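Local coordinates for mannan endo-1,6-alpha-mannosidase (Chaetomium thermophilum, PDB 6RY0), which probably cleaves alpha-1,6-mannosidic linkages as a family 76 glycoside hydrolase, and is thought to act as a transglycosidase moving GPI-anchored glycoproteins into the fungal cell wall, at residues A[384-388]-A[389-393]; A[362-365]-A[366-370]; A[377-380]-A[381-385]. All coordinates share one frame; numbering follows the deposited sequence.

Overall arrangement
All three contacts are local; contacts 2 and 3 lie in the long connection between helix 342-358 and helix 389-401, and contact 1 spans its end and the start of that helix. Contact 1 is buried, a polar junction bridged by ordered waters. Contacts 2 and 3 are at the surface and hold loop and turn only: contact 2 is a bulged backbone pairing, whereas contact 3 combines a carboxylate-capped turn with apolar packing. R368 of contact 2 ties them together, with NH1 in a salt bridge to D380 of contact 3 and NH2 in a hydrogen bond to S387 O of contact 1. Contacts 1 and 3 share D384 and H385, whose backbone leads to the calcium ion.

Contact 1 (A[384-388]-A[389-393]); sequences DHTSG and AGEAM. With CA (calcium ion), chain C.
E391 folds back from the first turn of the helix so that its carboxylate lies against the backbone of G388, with OE1 3.2 Å from G388 CA. Two torsions place it there: CG is anti to the carbonyl carbon, and a bend at chi2 (89°) turns the acid away from an extended path. T386 approaches this group obliquely and does not bond to it directly; its OG1 stays 4.0 Å from E391 OE1, and two waters bridge the side chains. One water donates to T386 OG1 and to E391 OE1 while taking the N-H of G390; a second accepts from T386 OG1 at 2.6 Å and donates to E391 OE2. The same hydroxyl receives G388 N at 2.9 Å, an ST turn that leads into the N-cap of helix 389-401, part of the (alpha/alpha)6 fold of this family. G388 occupies the cap, and its carbonyl takes A392 N at 3.1 Å in a nearly straight bond (164°). A valine in place of T386 would probably leave G388 N with no more than its weak bond to Y74 OH, and both bridging waters without their hydroxyl partner. A third water donates to D384 OD2 and to E391 OE2, while Y372 also bonds D384 OD2. S387 OG turns to Y74 OH, and S387 N to OD2 of the calcium ligand D73.

Contact 2 (A[362-365]-A[366-370]); sequences GPPT and GRRCG
G362 and R368 pair through a reciprocal set of backbone bonds, G362 N to R368 O at 3.0 Å and R368 N to G362 O at 3.2 Å, as a single antiparallel hydrogen-bonded bridge. R367 and R368 both face G362, which makes this a classic beta bulge at the base of a tight surface loop. A weak bond from G366 N also reaches G362 O, and the peptide before P364 is cis, within the reversal. At G366 phi is 80°, and a CB there would collide with the carbonyl oxygen of T365, so glycine suits the turn.

T365 holds the far end. Its OG1, set between the backbone N and the carbonyl carbon (chi1 59°), takes R367 N at 3.1 Å along a fairly straight path, in the pattern of an ST turn. The same oxygen lies 3.5 Å from R367 CG, so the start of the arginine chain runs alongside the threonine before stretching away to D46, with which NH2 forms a salt bridge, and to Y27. This joins the loop to helix 33-48, and next to the bulge C369 is bound to C360 by a disulfide. R368 leaves on the side of the prolines: its CB lies 3.5 Å from G362 O, and the extended chain carries CD to 3.3 Å from P363 O. Its guanidinium continues to D380 and S387, while a water in the guanidinium plane accepts from NH1 and donates to P363 O, 2.6 Å from each.

Contact 3 (A[377-380]-A[381-385]); sequences KFVD and PSVDH. With CA (calcium ion), chain C.
D380 OD1 is gripped by S382 N at 2.8 Å in a nearly straight bond (168°) and by R368 NH1 in a salt bridge; S382 OG, at 3.1 Å from the same oxygen, adds at most a weak bond. S382 N comes in on the anti lone pair, away from the other carboxylate oxygen. With CG anti to the backbone N (chi1 -163°), the acid reaches forward along the chain over P381 N, and the bond to the amide two residues on defines an Asx turn, here in its Asx-Pro form. The main chain closes the same corner: V383 N bonds to D380 O at 2.9 Å. From there P381 to V383 form a short 3-10 turn, continued by bonds from D384 N to P381 O and from H385 N to S382 O.

Two apolar pairs accompany the turn. V379 and V383 cross at about a right angle, and their methyls V379 CG1 and V383 CG2 are only 3.4 Å apart, tighter than ordinary van der Waals contact. F378 brings the CZ end of its ring to 3.9 Å from P381 CD, likewise crossing at about a right angle, and its ring also meets P363.

Beyond the turn, V383 O sits over one face of the H385 ring, 3.4 Å above its plane and toward the rim. H385 contributes its backbone O, 2.5 Å from the calcium ion, which D73 and four waters also bind. An amide and a guanidinium converging on one carboxylate oxygen would favour an ionised D380, so that the turn is probably held partly by charge through R368, a few residues before the calcium-binding carbonyl of H385.

Contact 1 (A[384-388]-A[389-393])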
loop_
_atom_site.group_PDB
_atom_site.type_symbol
_atom_site.label_atom_id
_atom_site.label_comp_id
_atom_site.label_asym_id
_atom_site.label_seq_id
_atom_site.Cartn_x
_atom_site.Cartn_y
_atom_site.Cartn_z
ATOM N N ASP A 384 11.995 8.835 -16.178
ATOM C CA ASP A 384 10.807 9.224 -15.431
ATOM C C ASP A 384 11.128 10.211 -14.314
ATOM O O ASP A 384 10.326 10.438 -13.424
ATOM C CB ASP A 384 10.057 7.996 -14.947
ATOM C CG ASP A 384 9.479 7.199 -16.099
ATOM O OD1 ASP A 384 8.852 7.789 -16.996
ATOM O OD2 ASP A 384 9.666 5.964 -16.130
ATOM N N HIS A 385 12.303 10.835 -14.400
ATOM C CA HIS A 385 12.626 12.023 -13.611
ATOM C C HIS A 385 12.737 11.767 -12.122
ATOM O O HIS A 385 12.488 12.675 -11.325
ATOM C CB HIS A 385 11.615 13.153 -13.875
ATOM C CG HIS A 385 11.299 13.319 -15.311
ATOM N ND1 HIS A 385 12.186 13.900 -16.188
ATOM C CD2 HIS A 385 10.251 12.897 -16.055
ATOM C CE1 HIS A 385 11.679 13.874 -17.410
ATOM N NE2 HIS A 385 10.504 13.270 -17.357
ATOM N N THR A 386 13.168 10.570 -11.737
ATOM C CA THR A 386 13.507 10.293 -10.354
ATOM C C THR A 386 14.805 9.521 -10.296
ATOM O O THR A 386 15.280 8.975 -11.300
ATOM C CB THR A 386 12.418 9.499 -9.564
ATOM O OG1 THR A 386 12.610 8.096 -9.741
ATOM C CG2 THR A 386 11.020 9.915 -9.906
ATOM N N SER A 387 15.335 9.408 -9.081
ATOM C CA SER A 387 16.520 8.623 -8.833
ATOM C C SER A 387 16.302 7.123 -8.905
ATOM O O SER A 387 17.278 6.394 -8.973
ATOM C CB SER A 387 17.137 8.991 -7.499
ATOM O OG SER A 387 16.194 8.714 -6.473
ATOM N N GLY A 388 15.036 6.671 -8.877
ATOM C CA GLY A 388 14.722 5.265 -9.036
ATOM C C GLY A 388 14.320 4.503 -7.787
ATOM O O GLY A 388 14.318 3.270 -7.808
ATOM N N ALA A 389 13.950 5.203 -6.714
ATOM C CA ALA A 389 13.596 4.499 -5.484
ATOM C C ALA A 389 12.325 3.686 -5.617
ATOM O O ALA A 389 12.231 2.609 -5.020
ATOM C CB ALA A 389 13.438 5.501 -4.336
ATOM N N GLY A 390 11.346 4.156 -6.373
ATOM C CA GLY A 390 10.115 3.394 -6.489
ATOM C C GLY A 390 10.299 2.110 -7.257
ATOM O O GLY A 390 9.719 1.074 -6.898
ATOM N N GLU A 391 11.123 2.159 -8.305
ATOM C CA GLU A 391 11.453 0.971 -9.069
ATOM C C GLU A 391 12.156 -0.053 -8.187
ATOM O O GLU A 391 11.863 -1.251 -8.226
ATOM C CB GLU A 391 12.350 1.347 -10.266
ATOM C CG GLU A 391 11.696 2.257 -11.311
ATOM C CD GLU A 391 11.833 3.740 -11.073
ATOM O OE1 GLU A 391 11.888 4.195 -9.904
ATOM O OE2 GLU A 391 11.834 4.458 -12.100
ATOM N N ALA A 392 13.111 0.421 -7.391
ATOM C CA ALA A 392 13.833 -0.442 -6.467
ATOM C C ALA A 392 12.892 -1.054 -5.445
ATOM O O ALA A 392 12.988 -2.238 -5.104
ATOM C CB ALA A 392 14.942 0.345 -5.802
ATOM N N MET A 393 11.961 -0.247 -4.936
ATOM C CA MET A 393 10.992 -0.728 -3.949
ATOM C C MET A 393 10.095 -1.811 -4.563
ATOM O O MET A 393 9.782 -2.818 -3.920
ATOM C CB MET A 393 10.145 0.451 -3.460
ATOM C CG MET A 393 9.323 0.137 -2.196
ATOM S SD MET A 393 8.127 1.403 -1.724
ATOM C CE MET A 393 9.174 2.840 -1.678
HETATM CA CA CA C . 12.911 14.704 -10.004
HETATM O O HOH W 1 11.700 4.672 -14.823
HETATM O O HOH W 2 11.110 6.248 -8.369
HETATM O O HOH W 3 12.081 7.190 -12.147
HETATM O O HOH W 4 11.539 15.908 -8.476
HETATM O O HOH W 5 14.437 15.899 -8.463
HETATM O O HOH W 6 15.059 14.267 -10.542
HETATM O O HOH W 7 10.841 14.551 -10.107
#

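Contact 2 (A[362-365]-A[366-370])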
loop_
_atom_site.group_PDB
_atom_site.type_symbol
_atom_site.label_atom_id
_atom_site.label_comp_id
_atom_site.label_asym_id
_atom_site.label_seq_id
_atom_site.Cartn_x
_atom_site.Cartn_y
_atom_site.Cartn_z
ATOM N N GLY A 362 21.065 -2.642 -14.874
ATOM C CA GLY A 362 21.558 -1.348 -15.291
ATOM C C GLY A 362 22.883 -0.945 -14.709
ATOM O O GLY A 362 23.269 -1.366 -13.612
ATOM N N PRO A 363 23.587 -0.069 -15.423
ATOM C CA PRO A 363 24.774 0.557 -14.861
ATOM C C PRO A 363 24.343 1.524 -13.766
ATOM O O PRO A 363 23.189 1.934 -13.736
ATOM C CB PRO A 363 25.359 1.303 -16.054
ATOM C CG PRO A 363 24.199 1.671 -16.873
ATOM C CD PRO A 363 23.198 0.528 -16.712
ATOM N N PRO A 364 25.243 1.895 -12.864
ATOM C CA PRO A 364 26.669 1.585 -12.859
ATOM C C PRO A 364 27.017 0.291 -12.149
ATOM O O PRO A 364 28.173 -0.052 -12.073
ATOM C CB PRO A 364 27.265 2.766 -12.083
ATOM C CG PRO A 364 26.155 3.181 -11.128
ATOM C CD PRO A 364 24.870 2.908 -11.852
ATOM N N THR A 365 26.028 -0.384 -11.584
ATOM C CA THR A 365 26.280 -1.510 -10.692
ATOM C C THR A 365 26.170 -2.860 -11.399
ATOM O O THR A 365 26.597 -3.864 -10.841
ATOM C CB THR A 365 25.276 -1.507 -9.562
ATOM O OG1 THR A 365 23.987 -1.601 -10.180
ATOM C CG2 THR A 365 25.382 -0.232 -8.706
ATOM N N GLY A 366 25.545 -2.878 -12.573
ATOM C CA GLY A 366 25.185 -4.118 -13.253
ATOM C C GLY A 366 23.920 -4.771 -12.703
ATOM O O GLY A 366 23.538 -5.833 -13.173
ATOM N N ARG A 367 23.262 -4.126 -11.741
ATOM C CA ARG A 367 22.065 -4.694 -11.127
ATOM C C ARG A 367 21.022 -3.623 -10.864
ATOM O O ARG A 367 20.028 -3.896 -10.186
ATOM C CB ARG A 367 22.417 -5.434 -9.838
ATOM C CG ARG A 367 22.884 -4.529 -8.717
ATOM C CD ARG A 367 23.472 -5.322 -7.557
ATOM N NE ARG A 367 23.624 -4.478 -6.407
ATOM C CZ ARG A 367 24.410 -4.712 -5.362
ATOM N NH1 ARG A 367 25.253 -5.727 -5.346
ATOM N NH2 ARG A 367 24.337 -3.908 -4.308
ATOM N N ARG A 368 21.193 -2.424 -11.407
ATOM C CA ARG A 368 20.234 -1.360 -11.135
ATOM C C ARG A 368 18.895 -1.723 -11.775
ATOM O O ARG A 368 18.842 -2.215 -12.900
ATOM C CB ARG A 368 20.759 -0.021 -11.651
ATOM C CG ARG A 368 19.900 1.208 -11.329
ATOM C CD ARG A 368 20.523 2.512 -11.889
ATOM N NE ARG A 368 19.700 3.642 -11.513
ATOM C CZ ARG A 368 19.585 4.823 -12.091
ATOM N NH1 ARG A 368 20.146 5.125 -13.249
ATOM N NH2 ARG A 368 18.732 5.680 -11.506
ATOM N N CYS A 369 17.809 -1.428 -11.059
ATOM C CA CYS A 369 16.463 -1.795 -11.490
ATOM C C CYS A 369 15.716 -0.624 -12.111
ATOM O O CYS A 369 15.633 0.461 -11.550
ATOM C CB CYS A 369 15.653 -2.308 -10.301
ATOM S SG CYS A 369 16.207 -3.887 -9.591
ATOM N N GLY A 370 15.092 -0.922 -13.248
ATOM C CA GLY A 370 14.122 -0.029 -13.850
ATOM C C GLY A 370 12.701 -0.525 -13.637
ATOM O O GLY A 370 12.428 -1.395 -12.806
HETATM O O HOH W 8 21.739 3.821 -14.773
#

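Contact 3 (A[377-380]-A[381-385])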
loop_
_atom_site.group_PDB
_atom_site.type_symbol
_atom_site.label_atom_id
_atom_site.label_comp_id
_atom_site.label_asym_id
_atom_site.label_seq_id
_atom_site.Cartn_x
_atom_site.Cartn_y
_atom_site.Cartn_z
ATOM N N LYS A 377 13.748 -4.913 -20.974
ATOM C CA LYS A 377 14.994 -4.148 -21.059
ATOM C C LYS A 377 15.064 -3.149 -19.921
ATOM O O LYS A 377 14.061 -2.566 -19.537
ATOM C CB LYS A 377 15.060 -3.388 -22.393
ATOM C CG LYS A 377 14.870 -4.273 -23.601
ATOM C CD LYS A 377 14.893 -3.504 -24.909
ATOM C CE LYS A 377 14.635 -4.405 -26.115
ATOM N NZ LYS A 377 14.756 -3.674 -27.399
ATOM N N PHE A 378 16.277 -2.933 -19.434
ATOM C CA PHE A 378 16.541 -1.879 -18.476
ATOM C C PHE A 378 16.350 -0.528 -19.129
ATOM O O PHE A 378 16.900 -0.261 -20.193
ATOM C CB PHE A 378 17.967 -1.991 -17.930
ATOM C CG PHE A 378 18.343 -0.831 -17.048
ATOM C CD1 PHE A 378 17.894 -0.784 -15.725
ATOM C CD2 PHE A 378 19.093 0.231 -17.526
ATOM C CE1 PHE A 378 18.177 0.287 -14.926
ATOM C CE2 PHE A 378 19.405 1.277 -16.717
ATOM C CZ PHE A 378 18.938 1.317 -15.408
ATOM N N VAL A 379 15.609 0.336 -18.455
ATOM C CA VAL A 379 15.408 1.726 -18.813
ATOM C C VAL A 379 15.863 2.530 -17.598
ATOM O O VAL A 379 15.436 2.281 -16.478
ATOM C CB VAL A 379 13.917 2.020 -19.104
ATOM C CG1 VAL A 379 13.706 3.472 -19.356
ATOM C CG2 VAL A 379 13.411 1.173 -20.271
ATOM N N ASP A 380 16.721 3.516 -17.832
ATOM C CA ASP A 380 17.203 4.331 -16.738
ATOM C C ASP A 380 16.053 5.087 -16.080
ATOM O O ASP A 380 15.294 5.766 -16.762
ATOM C CB ASP A 380 18.226 5.332 -17.284
ATOM C CG ASP A 380 19.059 5.934 -16.205
ATOM O OD1 ASP A 380 18.511 6.521 -15.278
ATOM O OD2 ASP A 380 20.278 5.737 -16.206
ATOM N N PRO A 381 15.926 4.998 -14.743
ATOM C CA PRO A 381 14.904 5.783 -14.045
ATOM C C PRO A 381 14.927 7.270 -14.326
ATOM O O PRO A 381 13.900 7.921 -14.132
ATOM C CB PRO A 381 15.161 5.466 -12.565
ATOM C CG PRO A 381 15.693 4.055 -12.622
ATOM C CD PRO A 381 16.558 4.007 -13.851
ATOM N N SER A 382 16.013 7.808 -14.841
ATOM C CA SER A 382 16.039 9.223 -15.164
ATOM C C SER A 382 14.992 9.562 -16.248
ATOM O O SER A 382 14.557 10.719 -16.302
ATOM C CB SER A 382 17.438 9.605 -15.639
ATOM O OG SER A 382 17.726 9.001 -16.897
ATOM N N VAL A 383 14.542 8.586 -17.040
ATOM C CA VAL A 383 13.541 8.885 -18.046
ATOM C C VAL A 383 12.240 9.312 -17.401
ATOM O O VAL A 383 11.455 10.059 -18.015
ATOM C CB VAL A 383 13.283 7.711 -19.051
ATOM C CG1 VAL A 383 14.584 7.319 -19.716
ATOM C CG2 VAL A 383 12.511 6.540 -18.431
ATOM N N ASP A 384 11.995 8.835 -16.178
ATOM C CA ASP A 384 10.807 9.224 -15.431
ATOM C C ASP A 384 11.128 10.211 -14.314
ATOM O O ASP A 384 10.326 10.438 -13.424
ATOM C CB ASP A 384 10.057 7.996 -14.947
ATOM C CG ASP A 384 9.479 7.199 -16.099
ATOM O OD1 ASP A 384 8.852 7.789 -16.996
ATOM O OD2 ASP A 384 9.666 5.964 -16.130
ATOM N N HIS A 385 12.303 10.835 -14.400
ATOM C CA HIS A 385 12.626 12.023 -13.611
ATOM C C HIS A 385 12.737 11.767 -12.122
ATOM O O HIS A 385 12.488 12.675 -11.325
ATOM C CB HIS A 385 11.615 13.153 -13.875
ATOM C CG HIS A 385 11.299 13.319 -15.311
ATOM N ND1 HIS A 385 12.186 13.900 -16.188
ATOM C CD2 HIS A 385 10.251 12.897 -16.055
ATOM C CE1 HIS A 385 11.679 13.874 -17.410
ATOM N NE2 HIS A 385 10.504 13.270 -17.357
HETATM CA CA CA C . 12.911 14.704 -10.004
HETATM O O HOH W 4 11.539 15.908 -8.476
HETATM O O HOH W 5 14.437 15.899 -8.463
HETATM O O HOH W 6 15.059 14.267 -10.542
HETATM O O HOH W 7 10.841 14.551 -10.107
#